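Local coordinates for alginate lyase (Paenibacillus sp. FPU-7, PDB 6KFN), which cleaves the polysaccharide alginate by an elimination reaction and is built around a right-handed parallel beta-helix, at residues A[82-87]-A[104-109]; A[97-102]-A[121-126]; A[125-130]-A[165-170]; A[132-137]-A[172-177]; A[149-154]-A[188-193]. One frame throughout, in Å; residues are numbered along the deposited sequence. Where two conformers were deposited one is given.

All five contacts join coils of the beta-helix. Contacts 1 and 3 lie along the run of strands 82-85, 105-107, 129-131 and 169-171; contact 4 lies along the next run, 110-114, 134-136 and 174-175. Contact 2 pairs two strands of the ten-strand parallel sheet; contact 5 sets the end of its strand 149-151 against a loop. Contacts 2 and 3 share Ser125 and Ser126, in the turn after strand 119-122. Contacts 1 to 4 are partly buried, with mainly aliphatic side chains inward; in contact 3 Ile129 and Val169 put an aliphatic pair outward. Contact 1 pairs amides, contacts 2 and 3 add salt bridges, and contact 4 centres on a histidine. Contact 5 is buried, yet lacks direct hydrogen bonds.

Contact 1 of 5, residues A[82-87]-A[104-109]; sequences WNITGL and VQMDGL
Backbone hydrogen bonds define this contact. Strands 82-85 and 105-107 run parallel, with axes 4.8 Å apart at closest. Gln105 N donates to Trp82 O, and Ile84 N donates to Gln105 O at 2.8 Å. Asp107 N then binds Ile84 O, and Gly86 N binds Asp107 O. Asn83 therefore pairs with Gln105, Ile84 with Met106 and Thr85 with Asp107.

The polar side chains share one face. Asn83 and Gln105 lie alongside each other and point the same way. Gln105 NE2 donates to Asn83 OD1 at 2.9 Å. The oxygen lies in the Gln105 amide plane, but the donor sits 43° above the Asn83 carbonyl plane. The two amides are turned 55° apart. Gln105 OE1 is held by Arg131, which fixes the amide from its other end. A water links Thr85 OG1 to Gln105 O.

Apolar packing occupies the other face. Ile84 CG1 is anti to the carbonyl carbon, and its CD1 meets Val104 CG1 at 3.8 Å. The same methyl lies 4.2 Å from Met106 CG. Leu109 crosses obliquely, with CD1 4.2 Å from Ile84 CG2.

Strand 51-55 flanks strand 82-85, and strand 129-131 flanks strand 105-107. Inside the beta-helix, Ile84 and Val104 touch Val77 of strand 73-77, while Met106 touches Ile96 and Leu98 of strand 94-99.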
# COMPACT_ATOMS: atom_id res chain seq x y z
N TRP A 82 -9.28 -12.92 -4.35
CA TRP A 82 -10.25 -12.21 -3.54
C TRP A 82 -10.49 -10.82 -4.13
O TRP A 82 -9.54 -10.14 -4.50
CB TRP A 82 -9.76 -12.03 -2.08
CG TRP A 82 -9.73 -13.32 -1.32
CD1 TRP A 82 -8.81 -14.33 -1.49
CD2 TRP A 82 -10.69 -13.77 -0.36
NE1 TRP A 82 -9.12 -15.37 -0.66
CE2 TRP A 82 -10.29 -15.08 0.02
CE3 TRP A 82 -11.83 -13.20 0.24
CZ2 TRP A 82 -10.97 -15.80 0.97
CZ3 TRP A 82 -12.50 -13.94 1.19
CH2 TRP A 82 -12.08 -15.22 1.53
N ASN A 83 -11.75 -10.40 -4.13
CA ASN A 83 -12.16 -9.01 -4.36
C ASN A 83 -12.64 -8.46 -3.03
O ASN A 83 -13.59 -8.97 -2.45
CB ASN A 83 -13.28 -8.94 -5.38
CG ASN A 83 -12.83 -9.34 -6.79
OD1 ASN A 83 -11.62 -9.37 -7.08
ND2 ASN A 83 -13.78 -9.59 -7.67
N ILE A 84 -11.92 -7.45 -2.55
CA ILE A 84 -12.17 -6.81 -1.26
C ILE A 84 -12.60 -5.39 -1.57
O ILE A 84 -11.79 -4.61 -2.07
CB ILE A 84 -10.89 -6.86 -0.40
CG1 ILE A 84 -10.42 -8.30 -0.20
CG2 ILE A 84 -11.13 -6.16 0.92
CD1 ILE A 84 -8.98 -8.44 0.20
N THR A 85 -13.88 -5.06 -1.33
CA THR A 85 -14.49 -3.90 -1.95
C THR A 85 -15.29 -3.09 -0.96
O THR A 85 -16.17 -3.60 -0.28
CB THR A 85 -15.41 -4.35 -3.11
OG1 THR A 85 -14.65 -5.18 -3.98
CG2 THR A 85 -15.97 -3.15 -3.83
N GLY A 86 -15.04 -1.77 -0.94
CA GLY A 86 -15.94 -0.86 -0.27
C GLY A 86 -15.93 -0.89 1.23
O GLY A 86 -16.86 -0.42 1.84
N LEU A 87 -14.90 -1.39 1.85
CA LEU A 87 -14.81 -1.57 3.28
C LEU A 87 -13.88 -0.55 3.91
O LEU A 87 -12.92 -0.09 3.30
CB LEU A 87 -14.28 -2.96 3.59
CG LEU A 87 -15.22 -4.11 3.16
CD1 LEU A 87 -14.50 -5.44 3.21
CD2 LEU A 87 -16.40 -4.17 4.06
N VAL A 104 -5.39 -10.53 -6.00
CA VAL A 104 -6.35 -9.89 -5.09
C VAL A 104 -6.60 -8.48 -5.60
O VAL A 104 -5.67 -7.76 -5.96
CB VAL A 104 -5.77 -9.88 -3.67
CG1 VAL A 104 -6.65 -9.09 -2.71
CG2 VAL A 104 -5.54 -11.29 -3.15
N GLN A 105 -7.88 -8.09 -5.64
CA GLN A 105 -8.28 -6.75 -6.03
C GLN A 105 -8.92 -6.04 -4.84
O GLN A 105 -9.97 -6.46 -4.37
CB GLN A 105 -9.27 -6.81 -7.18
CG GLN A 105 -8.75 -7.47 -8.41
CD GLN A 105 -9.69 -7.32 -9.57
OE1 GLN A 105 -9.48 -6.51 -10.44
NE2 GLN A 105 -10.80 -7.99 -9.54
N MET A 106 -8.26 -5.00 -4.37
CA MET A 106 -8.74 -4.14 -3.30
C MET A 106 -9.25 -2.84 -3.94
O MET A 106 -8.50 -2.22 -4.69
CB MET A 106 -7.61 -3.86 -2.32
CG MET A 106 -7.25 -5.06 -1.49
SD MET A 106 -5.67 -4.95 -0.65
CE MET A 106 -4.60 -5.41 -2.03
N ASP A 107 -10.49 -2.46 -3.66
CA ASP A 107 -11.10 -1.34 -4.37
C ASP A 107 -12.05 -0.61 -3.43
O ASP A 107 -12.88 -1.24 -2.79
CB ASP A 107 -11.83 -1.90 -5.60
CG ASP A 107 -12.27 -0.88 -6.63
OD1 ASP A 107 -12.27 0.31 -6.36
OD2 ASP A 107 -12.51 -1.34 -7.79
N GLY A 108 -11.93 0.72 -3.33
CA GLY A 108 -12.89 1.48 -2.56
C GLY A 108 -12.69 1.34 -1.07
O GLY A 108 -13.66 1.46 -0.31
N LEU A 109 -11.46 1.11 -0.62
CA LEU A 109 -11.18 0.90 0.78
C LEU A 109 -10.77 2.20 1.47
O LEU A 109 -10.20 3.11 0.86
CB LEU A 109 -10.06 -0.13 0.96
CG LEU A 109 -10.27 -1.45 0.22
CD1 LEU A 109 -9.23 -2.45 0.66
CD2 LEU A 109 -11.67 -2.02 0.46
O HOH W 1 -12.36 -5.37 -5.43
O HOH W 2 -14.83 2.36 2.11

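Contact 2 of 5, residues A[97-102]-A[121-126]; sequences MLDHAN and FRDGSS
Arg122 and Asp99 form a two-pronged salt bridge. NE donates to Asp99 OD1 at 2.8 Å, and NH2 donates to Asp99 OD2 at 2.9 Å in an almost straight line. Both oxygens use syn lone pairs, and the two flat groups are nearly coplanar. A bend at chi3 (69°) turns the guanidinium into this position. Met97 SD sits over its centre, 3.7 Å from Arg122 NE. Asp99 OD2 has a second partner in Tyr76 OH.

Arg122 O is a crowded acceptor. It receives Ser125 OG at 2.7 Å, together with His100 N and Ser125 N. Residues 122-125 form a type I' turn around it. Ser125 OG in turn accepts from Ala101 N at 3.0 Å, so this hydroxyl relays bonding between the two segments. Ser126 N donates to Asn102 OD1 at 3.1 Å, but from 45° above the carbonyl plane. Asn102 ND2 is satisfied by Asp80 OD1. Ser126 OG donates to Gly124 O. Asp123 OD2 lies at the edge of the His100 ring, 3.3 Å from His100 CD2, while Asp123 OD1 accepts from Asn162 N.

Arg122 N binds Leu98 O where strands 94-99 and 119-122 pair in parallel. Strand 73-77 flanks this pair on one edge and strand 149-151 on the other. Leu98 and Phe121 point inward onto Met106 of strand 105-107.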
# COMPACT_ATOMS: atom_id res chain seq x y z
N MET A 97 -2.76 -7.32 5.51
CA MET A 97 -1.54 -8.06 5.26
C MET A 97 -1.86 -9.15 4.26
O MET A 97 -2.81 -9.92 4.47
CB MET A 97 -1.01 -8.69 6.56
CG MET A 97 0.26 -9.53 6.39
SD MET A 97 1.75 -8.63 5.92
CE MET A 97 2.02 -7.72 7.41
N LEU A 98 -1.08 -9.24 3.17
CA LEU A 98 -1.17 -10.32 2.19
C LEU A 98 0.10 -11.14 2.28
O LEU A 98 1.19 -10.60 2.17
CB LEU A 98 -1.32 -9.75 0.78
CG LEU A 98 -2.55 -8.77 0.76
CD1 LEU A 98 -2.22 -7.31 0.96
CD2 LEU A 98 -3.17 -8.99 -0.63
N ASP A 99 -0.06 -12.45 2.52
CA ASP A 99 1.05 -13.41 2.49
C ASP A 99 0.75 -14.42 1.39
O ASP A 99 -0.29 -15.09 1.43
CB ASP A 99 1.28 -14.14 3.79
CG ASP A 99 2.23 -13.47 4.75
OD1 ASP A 99 3.11 -12.72 4.30
OD2 ASP A 99 2.17 -13.82 5.97
N HIS A 100 1.68 -14.55 0.44
CA HIS A 100 1.53 -15.49 -0.68
C HIS A 100 0.13 -15.46 -1.28
O HIS A 100 -0.44 -16.49 -1.60
CB HIS A 100 2.04 -16.90 -0.36
CG HIS A 100 1.42 -17.53 0.84
ND1 HIS A 100 0.14 -18.05 0.85
CD2 HIS A 100 1.93 -17.72 2.07
CE1 HIS A 100 -0.10 -18.54 2.05
NE2 HIS A 100 0.96 -18.36 2.81
N ALA A 101 -0.37 -14.25 -1.47
CA ALA A 101 -1.71 -14.00 -2.01
C ALA A 101 -1.56 -13.31 -3.35
O ALA A 101 -0.77 -12.38 -3.48
CB ALA A 101 -2.51 -13.14 -1.05
N ASN A 102 -2.33 -13.76 -4.34
CA ASN A 102 -2.13 -13.35 -5.70
C ASN A 102 -3.47 -13.01 -6.36
O ASN A 102 -4.49 -13.64 -6.07
CB ASN A 102 -1.45 -14.44 -6.53
CG ASN A 102 -0.13 -14.86 -5.92
OD1 ASN A 102 0.88 -14.26 -6.16
ND2 ASN A 102 -0.17 -15.82 -5.00
N PHE A 121 2.14 -6.12 1.02
CA PHE A 121 2.23 -7.26 0.10
C PHE A 121 3.48 -8.06 0.48
O PHE A 121 4.59 -7.54 0.33
CB PHE A 121 2.35 -6.80 -1.34
CG PHE A 121 1.22 -5.93 -1.82
CD1 PHE A 121 0.07 -6.50 -2.29
CD2 PHE A 121 1.31 -4.56 -1.80
CE1 PHE A 121 -0.98 -5.73 -2.74
CE2 PHE A 121 0.27 -3.77 -2.25
CZ PHE A 121 -0.90 -4.37 -2.74
N ARG A 122 3.31 -9.27 1.01
CA ARG A 122 4.44 -10.00 1.59
C ARG A 122 4.49 -11.43 1.07
O ARG A 122 3.50 -12.01 0.60
CB ARG A 122 4.33 -9.95 3.13
CG ARG A 122 5.60 -10.30 3.88
CD ARG A 122 5.50 -10.08 5.37
NE ARG A 122 4.59 -11.05 5.97
CZ ARG A 122 4.30 -11.07 7.27
NH1 ARG A 122 4.85 -10.22 8.11
NH2 ARG A 122 3.43 -11.96 7.73
N ASP A 123 5.67 -12.03 1.22
CA ASP A 123 5.85 -13.46 1.01
C ASP A 123 5.34 -13.89 -0.37
O ASP A 123 4.54 -14.80 -0.52
CB ASP A 123 5.21 -14.28 2.14
CG ASP A 123 5.65 -15.72 2.16
OD1 ASP A 123 6.74 -16.03 1.66
OD2 ASP A 123 4.90 -16.55 2.74
N GLY A 124 5.86 -13.20 -1.39
CA GLY A 124 5.58 -13.59 -2.76
C GLY A 124 4.25 -13.09 -3.32
O GLY A 124 3.94 -13.42 -4.46
N SER A 125 3.50 -12.31 -2.57
CA SER A 125 2.19 -11.84 -3.03
C SER A 125 2.35 -10.99 -4.27
O SER A 125 2.98 -9.93 -4.21
CB SER A 125 1.53 -10.99 -1.93
OG SER A 125 1.16 -11.77 -0.81
N SER A 126 1.75 -11.44 -5.38
CA SER A 126 2.01 -10.87 -6.69
C SER A 126 0.72 -10.67 -7.47
O SER A 126 -0.31 -11.30 -7.24
CB SER A 126 2.96 -11.77 -7.47
OG SER A 126 4.22 -11.89 -6.84
O HOH W 3 3.79 -16.32 5.43
O HOH W 4 2.52 -15.97 -3.83
O HOH W 5 3.44 -15.39 -6.73

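Contact 3 of 5, residues A[125-130]-A[165-170]; sequences SSDNII and ADRNVI
Asn168 lies alongside Asn128, the two amides pointing the same way with planes only 7° apart. Asn168 OD1 takes two bonds from its neighbour. Asn128 N donates at 3.0 Å to Asn168 OD1 in the carbonyl plane, and Asn128 ND2 donates from above that plane. Asn168 ND2 donates to a lone pair of Ser125 O at 2.9 Å, almost straight. These bonds hold the amide flat and decide its orientation. An alanine in place of Asn168 would remove its amide and would probably leave Ser125 O and Asn128 N without these partners, loosening the turn. Asn128 repeats the pattern one coil away, with ND2 on Ala101 O and OD1 on Val104 N. Asparagines aligned in this way on successive coils at a turn form an asparagine ladder, known from parallel beta-helices.

Next to the ladder, Asp127 and Arg167 form a salt bridge. Arg167 NE donates to Asp127 OD1 at 2.9 Å. Its NH2 meets Asp127 OD2 from 29° above the carboxylate plane. Ser126 OG accepts from Asp166 N at 3.0 Å.

The strands begin after the turn. Ile129 CD1 packs on Val169 CG1 at 3.7 Å, and on the inner face Ile130 CG2 meets Ile170 CG1 at 3.9 Å.

Strand 129-131 lies between 105-107 and 169-171, and 194-196 follows. Inward, Ile130 and Ile170 touch Ile149 of strand 149-151, while both asparagines touch Phe121 of strand 119-122.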
# COMPACT_ATOMS: atom_id res chain seq x y z
N SER A 125 3.50 -12.31 -2.57
CA SER A 125 2.19 -11.84 -3.03
C SER A 125 2.35 -10.99 -4.27
O SER A 125 2.98 -9.93 -4.21
CB SER A 125 1.53 -10.99 -1.93
OG SER A 125 1.16 -11.77 -0.81
N SER A 126 1.75 -11.44 -5.38
CA SER A 126 2.01 -10.87 -6.69
C SER A 126 0.72 -10.67 -7.47
O SER A 126 -0.31 -11.30 -7.24
CB SER A 126 2.96 -11.77 -7.47
OG SER A 126 4.22 -11.89 -6.84
N ASP A 127 0.81 -9.78 -8.48
CA ASP A 127 -0.28 -9.58 -9.41
C ASP A 127 -1.55 -9.10 -8.71
O ASP A 127 -2.66 -9.42 -9.12
CB ASP A 127 -0.56 -10.81 -10.28
CG ASP A 127 0.68 -11.23 -11.02
OD1 ASP A 127 1.12 -10.45 -11.91
OD2 ASP A 127 1.25 -12.32 -10.72
N ASN A 128 -1.38 -8.31 -7.64
CA ASN A 128 -2.49 -7.74 -6.90
C ASN A 128 -2.68 -6.28 -7.30
O ASN A 128 -1.79 -5.68 -7.90
CB ASN A 128 -2.23 -7.84 -5.41
CG ASN A 128 -1.93 -9.26 -4.98
OD1 ASN A 128 -2.82 -10.11 -5.04
ND2 ASN A 128 -0.72 -9.53 -4.52
N ILE A 129 -3.83 -5.72 -6.94
CA ILE A 129 -4.09 -4.30 -7.16
C ILE A 129 -4.81 -3.73 -5.95
O ILE A 129 -5.71 -4.36 -5.42
CB ILE A 129 -4.85 -4.02 -8.46
CG1 ILE A 129 -4.99 -2.51 -8.73
CG2 ILE A 129 -6.16 -4.74 -8.53
CD1 ILE A 129 -5.29 -2.18 -10.15
N ILE A 130 -4.42 -2.53 -5.56
CA ILE A 130 -5.22 -1.68 -4.71
C ILE A 130 -5.52 -0.41 -5.49
O ILE A 130 -4.62 0.26 -5.99
CB ILE A 130 -4.59 -1.42 -3.33
CG1 ILE A 130 -5.53 -0.55 -2.49
CG2 ILE A 130 -3.19 -0.85 -3.39
CD1 ILE A 130 -5.22 -0.52 -1.01
N ALA A 165 7.41 -10.20 -4.21
CA ALA A 165 6.06 -9.64 -4.20
C ALA A 165 5.98 -8.71 -5.40
O ALA A 165 6.28 -7.51 -5.32
CB ALA A 165 5.81 -8.90 -2.88
N ASP A 166 5.63 -9.30 -6.55
CA ASP A 166 5.91 -8.72 -7.85
C ASP A 166 4.64 -8.28 -8.58
O ASP A 166 3.55 -8.84 -8.41
CB ASP A 166 6.66 -9.72 -8.71
CG ASP A 166 8.12 -9.96 -8.21
OD1 ASP A 166 8.59 -9.25 -7.31
OD2 ASP A 166 8.79 -10.87 -8.74
N ARG A 167 4.82 -7.27 -9.46
CA ARG A 167 3.77 -6.83 -10.36
C ARG A 167 2.52 -6.36 -9.62
O ARG A 167 1.41 -6.44 -10.15
CB ARG A 167 3.44 -7.89 -11.44
CG ARG A 167 4.65 -8.29 -12.27
CD ARG A 167 4.32 -9.48 -13.22
NE ARG A 167 3.91 -10.66 -12.49
CZ ARG A 167 4.68 -11.47 -11.79
NH1 ARG A 167 6.00 -11.42 -11.91
NH2 ARG A 167 4.14 -12.35 -10.97
N ASN A 168 2.70 -5.83 -8.42
CA ASN A 168 1.58 -5.25 -7.70
C ASN A 168 1.36 -3.82 -8.16
O ASN A 168 2.29 -3.09 -8.47
CB ASN A 168 1.83 -5.32 -6.19
CG ASN A 168 1.89 -6.75 -5.71
OD1 ASN A 168 0.92 -7.49 -5.89
ND2 ASN A 168 2.99 -7.15 -5.09
N VAL A 169 0.07 -3.45 -8.22
CA VAL A 169 -0.37 -2.18 -8.76
C VAL A 169 -1.09 -1.37 -7.70
O VAL A 169 -1.98 -1.88 -7.02
CB VAL A 169 -1.27 -2.40 -9.99
CG1 VAL A 169 -1.79 -1.08 -10.54
CG2 VAL A 169 -0.52 -3.19 -11.08
N ILE A 170 -0.72 -0.10 -7.61
CA ILE A 170 -1.32 0.88 -6.73
C ILE A 170 -1.85 1.97 -7.65
O ILE A 170 -1.06 2.64 -8.33
CB ILE A 170 -0.26 1.44 -5.76
CG1 ILE A 170 0.29 0.31 -4.84
CG2 ILE A 170 -0.83 2.61 -4.96
CD1 ILE A 170 1.64 0.50 -4.34
O HOH W 6 -1.78 -6.41 -10.70

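Contact 4 of 5, residues A[132-137]-A[172-177]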
# COMPACT_ATOMS: atom_id res chain seq x y z
N ASN A 132 -8.46 3.08 -5.98
CA ASN A 132 -9.62 3.88 -5.56
C ASN A 132 -9.83 3.78 -4.05
O ASN A 132 -10.94 3.55 -3.57
CB ASN A 132 -10.88 3.46 -6.30
CG ASN A 132 -10.72 3.48 -7.78
OD1 ASN A 132 -10.03 4.34 -8.32
ND2 ASN A 132 -11.37 2.53 -8.47
N SER A 133 -8.75 3.97 -3.29
CA SER A 133 -8.75 3.77 -1.86
C SER A 133 -8.02 4.92 -1.18
O SER A 133 -7.27 5.64 -1.83
CB SER A 133 -8.06 2.43 -1.50
OG SER A 133 -8.81 1.31 -1.99
N HIS A 134 -8.23 5.07 0.13
CA HIS A 134 -7.59 6.11 0.93
C HIS A 134 -6.98 5.45 2.15
O HIS A 134 -7.69 4.78 2.91
CB HIS A 134 -8.61 7.16 1.35
CG HIS A 134 -8.03 8.34 2.08
ND1 HIS A 134 -8.83 9.21 2.79
CD2 HIS A 134 -6.77 8.81 2.21
CE1 HIS A 134 -8.07 10.16 3.31
NE2 HIS A 134 -6.81 9.94 2.98
N ILE A 135 -5.67 5.66 2.35
CA ILE A 135 -4.94 5.17 3.49
C ILE A 135 -4.42 6.39 4.25
O ILE A 135 -3.77 7.25 3.65
CB ILE A 135 -3.75 4.27 3.07
CG1 ILE A 135 -4.25 3.07 2.26
CG2 ILE A 135 -2.94 3.86 4.27
CD1 ILE A 135 -3.15 2.35 1.51
N TYR A 136 -4.70 6.47 5.56
CA TYR A 136 -4.27 7.61 6.34
C TYR A 136 -4.09 7.17 7.79
O TYR A 136 -4.55 6.10 8.19
CB TYR A 136 -5.25 8.81 6.17
CG TYR A 136 -6.66 8.58 6.62
CD1 TYR A 136 -7.59 7.95 5.79
CD2 TYR A 136 -7.10 9.04 7.85
CE1 TYR A 136 -8.91 7.78 6.20
CE2 TYR A 136 -8.41 8.87 8.26
CZ TYR A 136 -9.32 8.25 7.44
OH TYR A 136 -10.62 8.11 7.86
N ASN A 137 -3.41 7.99 8.59
CA ASN A 137 -3.26 7.73 10.03
C ASN A 137 -2.69 6.33 10.29
O ASN A 137 -3.33 5.47 10.90
CB ASN A 137 -4.59 7.92 10.78
CG ASN A 137 -4.99 9.33 10.84
OD1 ASN A 137 -4.33 10.22 10.36
ND2 ASN A 137 -6.19 9.55 11.40
N GLY A 172 -4.79 5.10 -8.42
CA GLY A 172 -5.87 5.95 -7.98
C GLY A 172 -6.07 5.93 -6.48
O GLY A 172 -7.22 5.94 -6.00
N VAL A 173 -4.99 5.87 -5.72
CA VAL A 173 -5.05 5.84 -4.26
C VAL A 173 -4.66 7.19 -3.70
O VAL A 173 -3.77 7.85 -4.21
CB VAL A 173 -4.16 4.68 -3.71
CG1 VAL A 173 -4.11 4.55 -2.18
CG2 VAL A 173 -4.65 3.33 -4.29
N ARG A 174 -5.28 7.57 -2.61
CA ARG A 174 -4.90 8.73 -1.82
C ARG A 174 -4.21 8.23 -0.57
O ARG A 174 -4.75 7.38 0.13
CB ARG A 174 -6.13 9.53 -1.42
CG ARG A 174 -5.81 10.89 -0.83
CD ARG A 174 -7.14 11.60 -0.53
NE ARG A 174 -7.67 12.16 -1.77
CZ ARG A 174 -7.26 13.31 -2.31
NH1 ARG A 174 -6.35 14.07 -1.72
NH2 ARG A 174 -7.75 13.69 -3.48
N ILE A 175 -3.02 8.73 -0.30
CA ILE A 175 -2.25 8.31 0.85
C ILE A 175 -1.91 9.56 1.65
O ILE A 175 -1.48 10.56 1.09
CB ILE A 175 -0.99 7.50 0.49
CG1 ILE A 175 -1.37 6.39 -0.49
CG2 ILE A 175 -0.34 6.95 1.74
CD1 ILE A 175 -0.18 5.61 -1.04
N GLY A 176 -2.12 9.49 2.97
CA GLY A 176 -1.98 10.63 3.85
C GLY A 176 -3.31 11.32 4.05
O GLY A 176 -4.30 11.01 3.37
N PRO A 177 -3.37 12.28 4.96
CA PRO A 177 -2.30 12.69 5.87
C PRO A 177 -2.13 11.65 6.99
O PRO A 177 -2.81 10.63 7.05
CB PRO A 177 -2.80 14.03 6.38
CG PRO A 177 -4.30 13.81 6.52
CD PRO A 177 -4.65 12.96 5.29
O HOH W 7 -9.47 7.08 -7.66
O HOH W 8 -8.85 7.64 -4.20
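The tight part of this contact surrounds the His134 ring. CG is anti to the backbone N (chi1 -175°), which carries the ring across to the other strand. His134 NE2 donates to Gly176 O at 2.8 Å, and the oxygen lies in the ring plane. This bond shows that NE2 carries a proton. In the conformer given, Arg174 CD makes a CH-pi contact over one face, 4.0 Å from the His134 ring centroid; the Arg174 side chain is exposed and has a second conformer. Tyr136 CD1 sits over the centre of the opposite face. At the ring edge, His134 CD2 is 3.2 Å from Arg174 O. An alanine in place of His134 would remove the ring and would probably deprive Gly176 O of its donor and Arg174 of the surface beneath its chain.

The backbone is also well bonded here. Arg174 N binds Ser133 O, Ile135 N binds Arg174 O, and Gly176 N binds Ile135 O. Asn137 N donates to Pro177 O at 3.1 Å, next to the cis peptide bond before Pro177. Inside, Ile135 CD1 and Val173 CG1 are less close, at 4.4 Å.

The other end is loose and watery. One water donates to both Asn132 OD1, 2.9 Å from the water oxygen, and Gly172 O. A second water donates to Gly172 O and weakly to Ser133 O.

Parallel pairing in register, with aliphatic residues inward and polar and ring side chains aligned outward, is the pattern of neighbouring coils in a parallel beta-helix, here of the right-handed family.

Contact 5 of 5, residues A[149-154]-A[188-193]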
# COMPACT_ATOMS: atom_id res chain seq x y z
N ILE A 149 1.71 1.93 2.21
CA ILE A 149 1.77 0.68 1.47
C ILE A 149 3.23 0.21 1.48
O ILE A 149 4.15 0.98 1.17
CB ILE A 149 1.25 0.82 0.04
CG1 ILE A 149 -0.17 1.42 0.05
CG2 ILE A 149 1.31 -0.51 -0.69
CD1 ILE A 149 -0.72 1.72 -1.32
N TYR A 150 3.41 -1.05 1.81
CA TYR A 150 4.73 -1.68 1.99
C TYR A 150 4.76 -2.88 1.05
O TYR A 150 3.90 -3.76 1.15
CB TYR A 150 4.87 -2.08 3.44
CG TYR A 150 6.23 -2.47 3.94
CD1 TYR A 150 6.93 -3.55 3.47
CD2 TYR A 150 6.74 -1.81 5.02
CE1 TYR A 150 8.13 -3.95 4.04
CE2 TYR A 150 7.96 -2.21 5.60
CZ TYR A 150 8.65 -3.27 5.08
OH TYR A 150 9.79 -3.71 5.70
N VAL A 151 5.69 -2.88 0.10
CA VAL A 151 5.73 -3.92 -0.93
C VAL A 151 6.98 -4.76 -0.74
O VAL A 151 8.09 -4.28 -0.94
CB VAL A 151 5.68 -3.31 -2.34
CG1 VAL A 151 5.41 -4.42 -3.37
CG2 VAL A 151 4.65 -2.18 -2.47
N GLY A 152 6.80 -6.04 -0.37
CA GLY A 152 7.91 -6.96 -0.18
C GLY A 152 8.47 -6.94 1.22
O GLY A 152 7.80 -6.63 2.20
N SER A 153 9.75 -7.36 1.30
CA SER A 153 10.45 -7.52 2.55
C SER A 153 11.86 -6.97 2.43
O SER A 153 12.55 -7.10 1.41
CB SER A 153 10.55 -8.99 2.94
OG SER A 153 9.29 -9.55 3.20
N ASP A 154 12.34 -6.37 3.52
CA ASP A 154 13.75 -6.01 3.67
C ASP A 154 14.63 -7.25 3.50
O ASP A 154 14.23 -8.37 3.84
CB ASP A 154 13.95 -5.42 5.08
CG ASP A 154 15.34 -4.90 5.35
OD1 ASP A 154 15.65 -3.75 4.94
OD2 ASP A 154 16.11 -5.65 5.99
N GLU A 188 13.57 -3.90 -1.84
CA GLU A 188 14.49 -4.75 -2.57
C GLU A 188 13.89 -6.14 -2.72
O GLU A 188 13.30 -6.69 -1.79
CB GLU A 188 15.84 -4.79 -1.86
CG GLU A 188 15.83 -5.31 -0.40
CD GLU A 188 15.66 -4.26 0.70
OE1 GLU A 188 14.95 -3.24 0.48
OE2 GLU A 188 16.24 -4.50 1.78
N GLY A 189 14.11 -6.73 -3.90
CA GLY A 189 13.61 -8.05 -4.23
C GLY A 189 12.32 -8.07 -5.02
O GLY A 189 12.01 -9.07 -5.64
N THR A 190 11.56 -6.96 -4.96
CA THR A 190 10.33 -6.85 -5.73
C THR A 190 10.63 -6.36 -7.13
O THR A 190 11.56 -5.57 -7.35
CB THR A 190 9.32 -5.91 -5.06
OG1 THR A 190 9.77 -4.54 -5.12
CG2 THR A 190 9.01 -6.32 -3.64
N VAL A 191 9.80 -6.80 -8.08
CA VAL A 191 9.93 -6.43 -9.48
C VAL A 191 8.58 -5.97 -10.01
O VAL A 191 7.58 -6.64 -9.83
CB VAL A 191 10.46 -7.62 -10.31
CG1 VAL A 191 10.48 -7.34 -11.73
CG2 VAL A 191 11.84 -8.06 -9.82
N GLY A 192 8.58 -4.83 -10.71
CA GLY A 192 7.44 -4.45 -11.52
C GLY A 192 6.31 -3.73 -10.81
O GLY A 192 5.19 -3.70 -11.31
N THR A 193 6.57 -3.18 -9.63
CA THR A 193 5.54 -2.43 -8.91
C THR A 193 5.14 -1.21 -9.72
O THR A 193 6.01 -0.47 -10.18
CB THR A 193 6.10 -1.97 -7.55
OG1 THR A 193 6.63 -3.09 -6.82
CG2 THR A 193 5.00 -1.35 -6.69
O HOH W 9 10.90 -7.96 -1.16
O HOH W 10 14.56 -1.82 2.85
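Thr190 holds the crowded first torsion, with OG1 between the backbone N and the carbonyl carbon (chi1 70°). There the hydroxyl bonds to Lys187 O. CG2 is thereby turned to the strand side, 3.5 Å from Val151 O and 3.7 Å from Gly152 CA. A beta carbon on Gly152 would run into this methyl. Val151 has CG1 anti to the backbone N (chi1 -168°). That branch meets Thr193 OG1 tip to tip at 3.9 Å and crosses Thr190 CG2 at 4.1 Å.

Glu188 also takes the crowded position and bends at chi2 (-91°). The bend lays its carboxylate beside that of Asp154, whose CG is anti to the backbone N. In the conformer given, Glu188 OE2 comes within 3.3 Å of Asp154 OD1, with no hydrogen bond between them. Such close like charges may raise the affinity of one group for a proton. Backbone donors probably ease the repulsion: Lys155 N binds Glu188 OE2, and Gly156 N binds Asp154 OD2. A water lies within bonding distance of both Asp154 OD1 and Glu188 OE1. Another accepts from Ser153 N and lies 2.8 Å from Glu188 O, to which it can donate.

A bound sodium ion lies about 8 Å from the Asp154 side chain. Strand 149-151 sits between strands 119-122 and 184-186. Residues 188-193 lie in the loop between 184-186 and 194-196, with Val191 N anchored on Asp166 OD1.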